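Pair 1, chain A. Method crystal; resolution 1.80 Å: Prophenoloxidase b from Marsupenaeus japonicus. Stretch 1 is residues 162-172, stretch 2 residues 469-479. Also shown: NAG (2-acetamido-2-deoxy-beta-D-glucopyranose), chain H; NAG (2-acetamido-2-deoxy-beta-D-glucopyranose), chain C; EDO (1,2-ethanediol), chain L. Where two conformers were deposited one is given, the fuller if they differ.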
# COMPACT_ATOMS: atom_id res chain seq x y z
N ASN A 162 -3.90 -41.23 -49.17
CA ASN A 162 -5.02 -42.17 -49.20
C ASN A 162 -5.25 -42.94 -47.90
O ASN A 162 -5.56 -44.13 -47.92
CB ASN A 162 -4.86 -43.14 -50.38
CG ASN A 162 -5.04 -42.45 -51.72
OD1 ASN A 162 -6.04 -41.76 -51.95
ND2 ASN A 162 -4.07 -42.62 -52.61
N GLN A 163 -5.09 -42.24 -46.79
CA GLN A 163 -5.32 -42.81 -45.47
C GLN A 163 -6.63 -42.23 -44.94
O GLN A 163 -6.82 -41.02 -44.94
CB GLN A 163 -4.16 -42.45 -44.55
CG GLN A 163 -4.08 -43.23 -43.26
CD GLN A 163 -2.83 -42.87 -42.47
OE1 GLN A 163 -1.81 -42.50 -43.04
NE2 GLN A 163 -2.92 -42.97 -41.14
N THR A 164 -7.55 -43.10 -44.51
CA THR A 164 -8.89 -42.65 -44.16
C THR A 164 -9.08 -42.39 -42.66
O THR A 164 -10.10 -41.84 -42.24
CB THR A 164 -9.96 -43.64 -44.63
OG1 THR A 164 -9.72 -44.92 -44.03
CG2 THR A 164 -9.92 -43.78 -46.14
N GLU A 165 -8.10 -42.80 -41.86
CA GLU A 165 -8.17 -42.58 -40.41
C GLU A 165 -6.87 -42.00 -39.87
O GLU A 165 -5.78 -42.37 -40.31
CB GLU A 165 -8.48 -43.89 -39.68
CG GLU A 165 -9.84 -44.48 -39.98
CD GLU A 165 -10.15 -45.70 -39.13
OE1 GLU A 165 -10.36 -45.54 -37.91
OE2 GLU A 165 -10.17 -46.81 -39.69
N VAL A 166 -7.00 -41.09 -38.92
CA VAL A 166 -5.84 -40.59 -38.19
C VAL A 166 -6.21 -40.51 -36.71
O VAL A 166 -7.38 -40.33 -36.36
CB VAL A 166 -5.37 -39.22 -38.73
CG1 VAL A 166 -6.42 -38.16 -38.52
CG2 VAL A 166 -4.07 -38.81 -38.07
N VAL A 167 -5.22 -40.69 -35.85
CA VAL A 167 -5.43 -40.54 -34.41
C VAL A 167 -4.43 -39.52 -33.90
O VAL A 167 -3.25 -39.57 -34.24
CB VAL A 167 -5.23 -41.88 -33.67
CG1 VAL A 167 -5.44 -41.69 -32.17
CG2 VAL A 167 -6.18 -42.93 -34.20
N VAL A 168 -4.91 -38.56 -33.12
CA VAL A 168 -4.01 -37.63 -32.45
C VAL A 168 -4.24 -37.71 -30.94
O VAL A 168 -5.35 -38.01 -30.50
CB VAL A 168 -4.18 -36.18 -32.98
CG1 VAL A 168 -5.47 -35.55 -32.48
CG2 VAL A 168 -2.98 -35.34 -32.60
N GLU A 169 -3.18 -37.48 -30.16
CA GLU A 169 -3.31 -37.53 -28.71
C GLU A 169 -2.49 -36.46 -27.98
O GLU A 169 -1.60 -35.85 -28.57
CB GLU A 169 -2.95 -38.92 -28.19
CG GLU A 169 -1.47 -39.23 -28.09
CD GLU A 169 -1.21 -40.54 -27.38
OE1 GLU A 169 -0.65 -41.47 -28.01
OE2 GLU A 169 -1.57 -40.65 -26.18
N TRP A 170 -2.81 -36.24 -26.71
CA TRP A 170 -2.06 -35.27 -25.91
C TRP A 170 -1.98 -35.65 -24.44
O TRP A 170 -2.61 -36.62 -24.01
CB TRP A 170 -2.63 -33.86 -26.07
CG TRP A 170 -3.65 -33.44 -25.05
CD1 TRP A 170 -3.41 -32.76 -23.89
CD2 TRP A 170 -5.06 -33.64 -25.12
NE1 TRP A 170 -4.60 -32.54 -23.23
CE2 TRP A 170 -5.62 -33.06 -23.97
CE3 TRP A 170 -5.91 -34.25 -26.05
CZ2 TRP A 170 -6.99 -33.09 -23.71
CZ3 TRP A 170 -7.27 -34.27 -25.80
CH2 TRP A 170 -7.80 -33.70 -24.64
N HIS A 171 -1.19 -34.89 -23.70
CA HIS A 171 -0.90 -35.17 -22.30
C HIS A 171 -0.94 -33.87 -21.49
O HIS A 171 -0.77 -32.78 -22.04
CB HIS A 171 0.47 -35.83 -22.19
CG HIS A 171 0.84 -36.27 -20.80
ND1 HIS A 171 1.50 -35.44 -19.91
CD2 HIS A 171 0.67 -37.44 -20.16
CE1 HIS A 171 1.70 -36.08 -18.78
NE2 HIS A 171 1.20 -37.31 -18.90
N SER A 172 -1.15 -33.99 -20.17
CA SER A 172 -1.23 -32.82 -19.29
C SER A 172 0.07 -32.00 -19.27
O SER A 172 0.04 -30.79 -19.08
CB SER A 172 -1.61 -33.23 -17.87
OG SER A 172 -0.60 -34.04 -17.28
N ASP A 469 -13.52 -36.36 -50.09
CA ASP A 469 -12.52 -36.91 -49.19
C ASP A 469 -13.17 -37.77 -48.11
O ASP A 469 -14.24 -37.45 -47.61
CB ASP A 469 -11.70 -35.80 -48.52
CG ASP A 469 -10.92 -34.98 -49.51
OD1 ASP A 469 -10.66 -35.49 -50.62
OD2 ASP A 469 -10.57 -33.83 -49.18
N ASN A 470 -12.50 -38.87 -47.78
CA ASN A 470 -12.97 -39.79 -46.75
C ASN A 470 -11.95 -39.77 -45.62
O ASN A 470 -10.91 -40.43 -45.69
CB ASN A 470 -13.09 -41.19 -47.36
CG ASN A 470 -13.51 -42.24 -46.35
OD1 ASN A 470 -14.16 -41.94 -45.35
ND2 ASN A 470 -13.15 -43.49 -46.63
N ILE A 471 -12.24 -38.99 -44.58
CA ILE A 471 -11.29 -38.82 -43.48
C ILE A 471 -11.99 -38.78 -42.12
O ILE A 471 -13.02 -38.13 -41.96
CB ILE A 471 -10.41 -37.55 -43.70
CG1 ILE A 471 -9.38 -37.40 -42.58
CG2 ILE A 471 -11.28 -36.31 -43.80
CD1 ILE A 471 -8.44 -38.59 -42.45
N THR A 472 -11.43 -39.53 -41.17
CA THR A 472 -11.93 -39.55 -39.80
C THR A 472 -10.77 -39.23 -38.86
O THR A 472 -9.70 -39.83 -38.97
CB THR A 472 -12.51 -40.92 -39.42
OG1 THR A 472 -13.71 -41.16 -40.17
CG2 THR A 472 -12.83 -40.99 -37.92
N VAL A 473 -10.99 -38.30 -37.93
CA VAL A 473 -9.96 -37.95 -36.97
C VAL A 473 -10.38 -38.43 -35.60
O VAL A 473 -11.39 -37.98 -35.05
CB VAL A 473 -9.69 -36.44 -36.95
CG1 VAL A 473 -8.70 -36.10 -35.85
CG2 VAL A 473 -9.17 -35.97 -38.30
N HIS A 474 -9.61 -39.37 -35.06
CA HIS A 474 -9.85 -39.86 -33.71
C HIS A 474 -8.98 -39.05 -32.76
O HIS A 474 -7.85 -38.68 -33.09
CB HIS A 474 -9.49 -41.34 -33.61
CG HIS A 474 -10.35 -42.23 -34.46
ND1 HIS A 474 -11.66 -42.52 -34.15
CD2 HIS A 474 -10.08 -42.88 -35.62
CE1 HIS A 474 -12.16 -43.32 -35.08
NE2 HIS A 474 -11.23 -43.55 -35.98
N ILE A 475 -9.52 -38.76 -31.57
CA ILE A 475 -8.77 -38.01 -30.57
C ILE A 475 -8.66 -38.84 -29.30
O ILE A 475 -9.67 -39.26 -28.73
CB ILE A 475 -9.41 -36.65 -30.25
CG1 ILE A 475 -9.43 -35.78 -31.51
CG2 ILE A 475 -8.64 -35.95 -29.12
CD1 ILE A 475 -10.18 -34.47 -31.36
N LYS A 476 -7.42 -39.06 -28.86
CA LYS A 476 -7.15 -39.94 -27.74
C LYS A 476 -6.51 -39.16 -26.60
O LYS A 476 -5.67 -38.29 -26.83
CB LYS A 476 -6.22 -41.06 -28.19
CG LYS A 476 -5.66 -41.93 -27.07
CD LYS A 476 -4.81 -43.06 -27.64
CE LYS A 476 -3.88 -43.62 -26.58
NZ LYS A 476 -3.26 -44.90 -27.01
N SER A 477 -6.92 -39.45 -25.37
CA SER A 477 -6.34 -38.78 -24.22
C SER A 477 -6.57 -39.62 -22.97
O SER A 477 -7.32 -40.60 -23.00
CB SER A 477 -6.93 -37.38 -24.04
OG SER A 477 -8.34 -37.44 -23.88
N ASN A 478 -5.91 -39.23 -21.88
CA ASN A 478 -5.96 -40.00 -20.65
C ASN A 478 -7.01 -39.47 -19.68
O ASN A 478 -7.23 -38.26 -19.60
CB ASN A 478 -4.59 -40.00 -19.98
CG ASN A 478 -3.56 -40.76 -20.79
OD1 ASN A 478 -3.78 -41.90 -21.18
ND2 ASN A 478 -2.43 -40.11 -21.07
N PHE A 479 -7.64 -40.38 -18.95
CA PHE A 479 -8.70 -40.02 -18.00
C PHE A 479 -8.46 -40.78 -16.71
O PHE A 479 -8.00 -41.93 -16.73
CB PHE A 479 -10.06 -40.48 -18.53
CG PHE A 479 -10.52 -39.74 -19.74
CD1 PHE A 479 -10.01 -40.04 -21.00
CD2 PHE A 479 -11.48 -38.74 -19.64
CE1 PHE A 479 -10.43 -39.35 -22.13
CE2 PHE A 479 -11.91 -38.05 -20.76
CZ PHE A 479 -11.39 -38.36 -22.01
C1 NAG H . -13.86 -44.47 -45.84
C2 NAG H . -14.78 -45.46 -46.58
C3 NAG H . -15.12 -46.75 -45.82
C4 NAG H . -14.06 -47.17 -44.82
C5 NAG H . -13.65 -45.94 -44.03
C6 NAG H . -12.76 -46.26 -42.83
C7 NAG H . -16.31 -44.38 -48.14
C8 NAG H . -17.67 -43.79 -48.34
N2 NAG H . -16.02 -44.79 -46.90
O3 NAG H . -15.32 -47.80 -46.75
O4 NAG H . -14.57 -48.17 -43.96
O5 NAG H . -12.98 -45.09 -44.93
O6 NAG H . -11.40 -46.14 -43.19
O7 NAG H . -15.51 -44.46 -49.07
C1 NAG C . -16.59 -40.84 -37.51
C2 NAG C . -16.97 -42.08 -38.31
C3 NAG C . -17.60 -41.69 -39.64
C4 NAG C . -18.79 -40.76 -39.43
C5 NAG C . -18.57 -39.67 -38.38
C6 NAG C . -19.93 -39.37 -37.73
C7 NAG C . -15.61 -44.12 -38.08
C8 NAG C . -14.26 -44.73 -38.35
N2 NAG C . -15.80 -42.90 -38.59
O3 NAG C . -18.00 -42.86 -40.31
O4 NAG C . -19.09 -40.14 -40.66
O5 NAG C . -17.71 -40.01 -37.30
O6 NAG C . -20.47 -38.16 -38.20
O7 NAG C . -16.45 -44.72 -37.42
C1 EDO L . -15.84 -34.75 -40.84
O1 EDO L . -14.49 -35.26 -40.90
C2 EDO L . -16.87 -35.68 -41.50
O2 EDO L . -16.73 -35.60 -42.92

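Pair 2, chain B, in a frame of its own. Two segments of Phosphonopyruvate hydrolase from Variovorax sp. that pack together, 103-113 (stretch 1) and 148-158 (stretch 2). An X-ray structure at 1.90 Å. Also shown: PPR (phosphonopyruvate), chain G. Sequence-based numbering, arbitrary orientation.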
# COMPACT_ATOMS: atom_id res chain seq x y z
N GLY B 103 5.27 -14.52 5.14
CA GLY B 103 5.36 -15.89 4.68
C GLY B 103 6.72 -16.24 4.07
O GLY B 103 6.84 -17.31 3.50
N ALA B 104 7.69 -15.33 4.13
CA ALA B 104 9.06 -15.68 3.67
C ALA B 104 9.68 -16.76 4.61
O ALA B 104 9.41 -16.76 5.84
CB ALA B 104 9.95 -14.45 3.68
N SER B 105 10.47 -17.67 4.06
CA SER B 105 11.07 -18.72 4.89
C SER B 105 12.53 -18.34 5.28
O SER B 105 13.13 -18.97 6.20
CB SER B 105 11.02 -20.07 4.17
OG SER B 105 9.70 -20.64 4.20
N ALA B 106 13.06 -17.28 4.66
CA ALA B 106 14.43 -16.79 4.91
C ALA B 106 14.54 -15.36 4.45
O ALA B 106 13.71 -14.90 3.63
CB ALA B 106 15.43 -17.62 4.10
N ILE B 107 15.57 -14.69 4.97
CA ILE B 107 15.91 -13.35 4.54
C ILE B 107 17.42 -13.44 4.34
O ILE B 107 18.09 -14.28 4.92
CB ILE B 107 15.57 -12.24 5.54
CG1 ILE B 107 16.05 -12.54 6.98
CG2 ILE B 107 14.06 -12.08 5.54
CD1 ILE B 107 17.54 -12.36 7.21
N VAL B 108 17.90 -12.62 3.41
CA VAL B 108 19.32 -12.46 3.07
C VAL B 108 19.55 -10.95 3.35
O VAL B 108 18.87 -10.08 2.80
CB VAL B 108 19.62 -12.75 1.58
CG1 VAL B 108 21.15 -12.36 1.22
CG2 VAL B 108 19.40 -14.22 1.34
N MET B 109 20.55 -10.67 4.18
CA MET B 109 20.92 -9.31 4.58
C MET B 109 22.46 -9.19 4.37
O MET B 109 23.21 -10.07 4.79
CB MET B 109 20.56 -9.08 6.06
CG MET B 109 20.82 -7.69 6.50
SD MET B 109 20.23 -7.31 8.14
CE MET B 109 20.88 -8.68 9.11
N GLU B 110 22.89 -8.16 3.67
CA GLU B 110 24.34 -7.96 3.36
C GLU B 110 25.01 -6.94 4.25
O GLU B 110 24.36 -6.07 4.86
CB GLU B 110 24.47 -7.51 1.88
CG GLU B 110 23.76 -6.15 1.65
CD GLU B 110 23.11 -6.06 0.26
OE1 GLU B 110 23.09 -4.97 -0.30
OE2 GLU B 110 22.63 -7.10 -0.27
N ASP B 111 26.34 -7.02 4.32
CA ASP B 111 27.06 -6.12 5.23
C ASP B 111 27.57 -4.80 4.60
O ASP B 111 28.53 -4.18 5.10
CB ASP B 111 28.21 -6.86 5.92
CG ASP B 111 29.16 -7.54 4.94
OD1 ASP B 111 29.00 -7.37 3.71
OD2 ASP B 111 30.08 -8.26 5.39
N LYS B 112 26.93 -4.36 3.52
CA LYS B 112 27.31 -3.09 2.91
C LYS B 112 26.83 -1.99 3.90
O LYS B 112 25.87 -2.19 4.66
CB LYS B 112 26.61 -2.91 1.57
CG LYS B 112 26.95 -3.98 0.57
CD LYS B 112 26.86 -3.56 -0.93
CE LYS B 112 25.52 -3.07 -1.37
NZ LYS B 112 25.60 -2.58 -2.80
N THR B 113 27.47 -0.84 3.88
CA THR B 113 27.05 0.25 4.74
C THR B 113 25.84 0.78 4.01
O THR B 113 25.67 0.52 2.80
CB THR B 113 28.07 1.39 4.80
OG1 THR B 113 28.19 1.96 3.49
CG2 THR B 113 29.42 0.86 5.22
N ARG B 148 11.84 -20.86 14.99
CA ARG B 148 13.27 -21.09 14.87
C ARG B 148 13.70 -21.65 13.51
O ARG B 148 14.88 -21.53 13.15
CB ARG B 148 13.81 -22.02 16.02
N ASP B 149 12.77 -22.26 12.75
CA ASP B 149 13.11 -22.80 11.45
C ASP B 149 13.35 -21.74 10.37
O ASP B 149 13.95 -22.04 9.38
CB ASP B 149 12.04 -23.75 10.92
CG ASP B 149 11.89 -25.00 11.77
OD1 ASP B 149 12.91 -25.42 12.34
OD2 ASP B 149 10.77 -25.55 11.85
N PHE B 150 12.83 -20.53 10.58
CA PHE B 150 13.00 -19.42 9.63
C PHE B 150 14.52 -19.21 9.55
O PHE B 150 15.17 -19.17 10.57
CB PHE B 150 12.37 -18.17 10.22
CG PHE B 150 12.58 -16.92 9.40
CD1 PHE B 150 11.65 -16.56 8.38
CD2 PHE B 150 13.60 -16.02 9.73
CE1 PHE B 150 11.75 -15.31 7.71
CE2 PHE B 150 13.70 -14.78 9.07
CZ PHE B 150 12.77 -14.43 8.06
N VAL B 151 15.04 -18.97 8.35
CA VAL B 151 16.47 -18.89 8.10
C VAL B 151 17.06 -17.53 7.90
O VAL B 151 16.57 -16.77 7.07
CB VAL B 151 16.75 -19.77 6.82
CG1 VAL B 151 18.17 -19.66 6.37
CG2 VAL B 151 16.35 -21.20 7.13
N VAL B 152 18.14 -17.23 8.61
CA VAL B 152 18.78 -15.95 8.44
C VAL B 152 20.12 -16.14 7.74
O VAL B 152 21.03 -16.79 8.26
CB VAL B 152 18.99 -15.31 9.81
CG1 VAL B 152 19.83 -14.03 9.67
CG2 VAL B 152 17.63 -15.10 10.47
N ILE B 153 20.23 -15.55 6.56
CA ILE B 153 21.40 -15.66 5.70
C ILE B 153 22.14 -14.36 5.66
O ILE B 153 21.56 -13.31 5.35
CB ILE B 153 20.95 -16.04 4.23
CG1 ILE B 153 20.13 -17.36 4.28
CG2 ILE B 153 22.18 -16.26 3.27
CD1 ILE B 153 19.33 -17.66 3.02
N ALA B 154 23.43 -14.43 6.00
CA ALA B 154 24.26 -13.23 5.97
C ALA B 154 25.06 -13.23 4.67
O ALA B 154 25.78 -14.18 4.33
CB ALA B 154 25.22 -13.25 7.16
N ARG B 155 24.98 -12.11 4.00
CA ARG B 155 25.71 -11.95 2.77
C ARG B 155 26.95 -11.12 2.98
O ARG B 155 26.90 -9.99 3.49
CB ARG B 155 24.77 -11.35 1.72
CG ARG B 155 25.46 -10.77 0.50
CD ARG B 155 24.42 -10.34 -0.58
NE ARG B 155 25.00 -9.38 -1.52
CZ ARG B 155 24.46 -8.99 -2.68
NH1 ARG B 155 23.32 -9.51 -3.08
NH2 ARG B 155 25.06 -8.04 -3.41
N VAL B 156 28.08 -11.71 2.61
CA VAL B 156 29.40 -11.10 2.78
C VAL B 156 29.84 -10.44 1.46
O VAL B 156 30.04 -11.13 0.46
CB VAL B 156 30.44 -12.22 3.21
CG1 VAL B 156 31.89 -11.68 3.17
CG2 VAL B 156 30.09 -12.78 4.59
N GLU B 157 30.00 -9.12 1.48
CA GLU B 157 30.40 -8.30 0.33
C GLU B 157 31.90 -8.01 0.24
O GLU B 157 32.37 -7.34 -0.70
CB GLU B 157 29.70 -6.95 0.42
CG GLU B 157 28.24 -6.93 0.14
CD GLU B 157 27.97 -7.14 -1.31
OE1 GLU B 157 28.39 -6.31 -2.14
OE2 GLU B 157 27.33 -8.13 -1.61
N ALA B 158 32.66 -8.48 1.22
CA ALA B 158 34.10 -8.21 1.26
C ALA B 158 34.90 -8.55 -0.04
O ALA B 158 35.85 -7.83 -0.39
CB ALA B 158 34.71 -8.91 2.47
C1 PPR G . 19.38 -9.47 -5.99
O1 PPR G . 18.98 -10.37 -6.83
O2' PPR G . 18.75 -8.48 -5.69
C2 PPR G . 20.72 -9.75 -5.38
C3 PPR G . 21.79 -10.38 -5.94
O2 PPR G . 20.83 -9.28 -4.13
P PPR G . 22.75 -9.13 -6.92
O1P PPR G . 23.25 -8.12 -5.85
O2P PPR G . 21.75 -8.53 -7.95
O3P PPR G . 23.86 -9.88 -7.48

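Two parallel strand pairs with the same backbone arrangement: pair 1 from prophenoloxidase b, pair 2 from phosphonopyruvate hydrolase. Fourteen central residues superpose with an RMSD of 0.5 Å, and the strand axes diverge by 25° in pair 1 and 29° in pair 2, with the same sign. The backbone ladder is common to both. In pair 1, Thr A472 N donates to Thr A164 O (2.9 Å), and Val A166 N and O bond to Thr A472 O (3.0 Å) and His A474 N (2.8 Å). At the matching positions of pair 2, Val B151 N donates to Ser B105 O (2.9 Å), and Ile B107 N and O bond to Val B151 O (3.1 Å) and Ile B153 N (3.0 Å). The ladder then runs through Val A168 and its match Met B109, whose carbonyls accept from Lys A476 N and Arg B155 N.

On the face carrying Val A166 and Val A473, matched by Ile B107 and Val B152, both pairs are apolar. Val A166 CG1 lies 3.5 Å from Val A473 CG2; Ile B107 CD1 lies 3.8 Å from Val B152 CG1. One step earlier, Ile A471 is replaced by Phe B150, whose ring covers Ala B106 CA with one face and meets Ala B104 O at its edge (CE1 to O, 3.3 Å). Further along, Val A168 CG1 meets Ile A475 CG1 at 4.1 Å, whereas in pair 2 the longer side chain, Met B109, is on the first strand and the small one, Ala B154, on the second.

The other face differs most. Glu A165 reaches past its direct neighbour so that OE1 accepts from His A474 NE2 (2.9 Å). Its match is Ala B106, and that of His A474 is Ile B153; the polar link gives way to an apolar contact, Ala B106 CB to Ile B153 CD1, 4.0 Å. The valines Val A167 and Val B108 coincide. Beyond them an acid faces a base in both: Glu A169 OE1 stays 4.4 Å from Lys A476 NZ, outside salt-bridge range, while Glu B110 OE2 lies 3.5 Å from Arg B155 NE, over the guanidinium face, a salt bridge of charge alone. The Arg B155 guanidinium instead directs N-H groups from NE to Glu B157 OE2 (2.6 Å) and from NH1 to phosphonopyruvate O1P (3.1 Å).

One position past Glu A169, Trp A170 lays its six-membered ring against Ser A477 CB (3.8 Å to the centroid), a CH-pi contact. Its match, Asp B111, instead accepts a hydrogen bond at OD1 from Glu B157 N (3.0 Å).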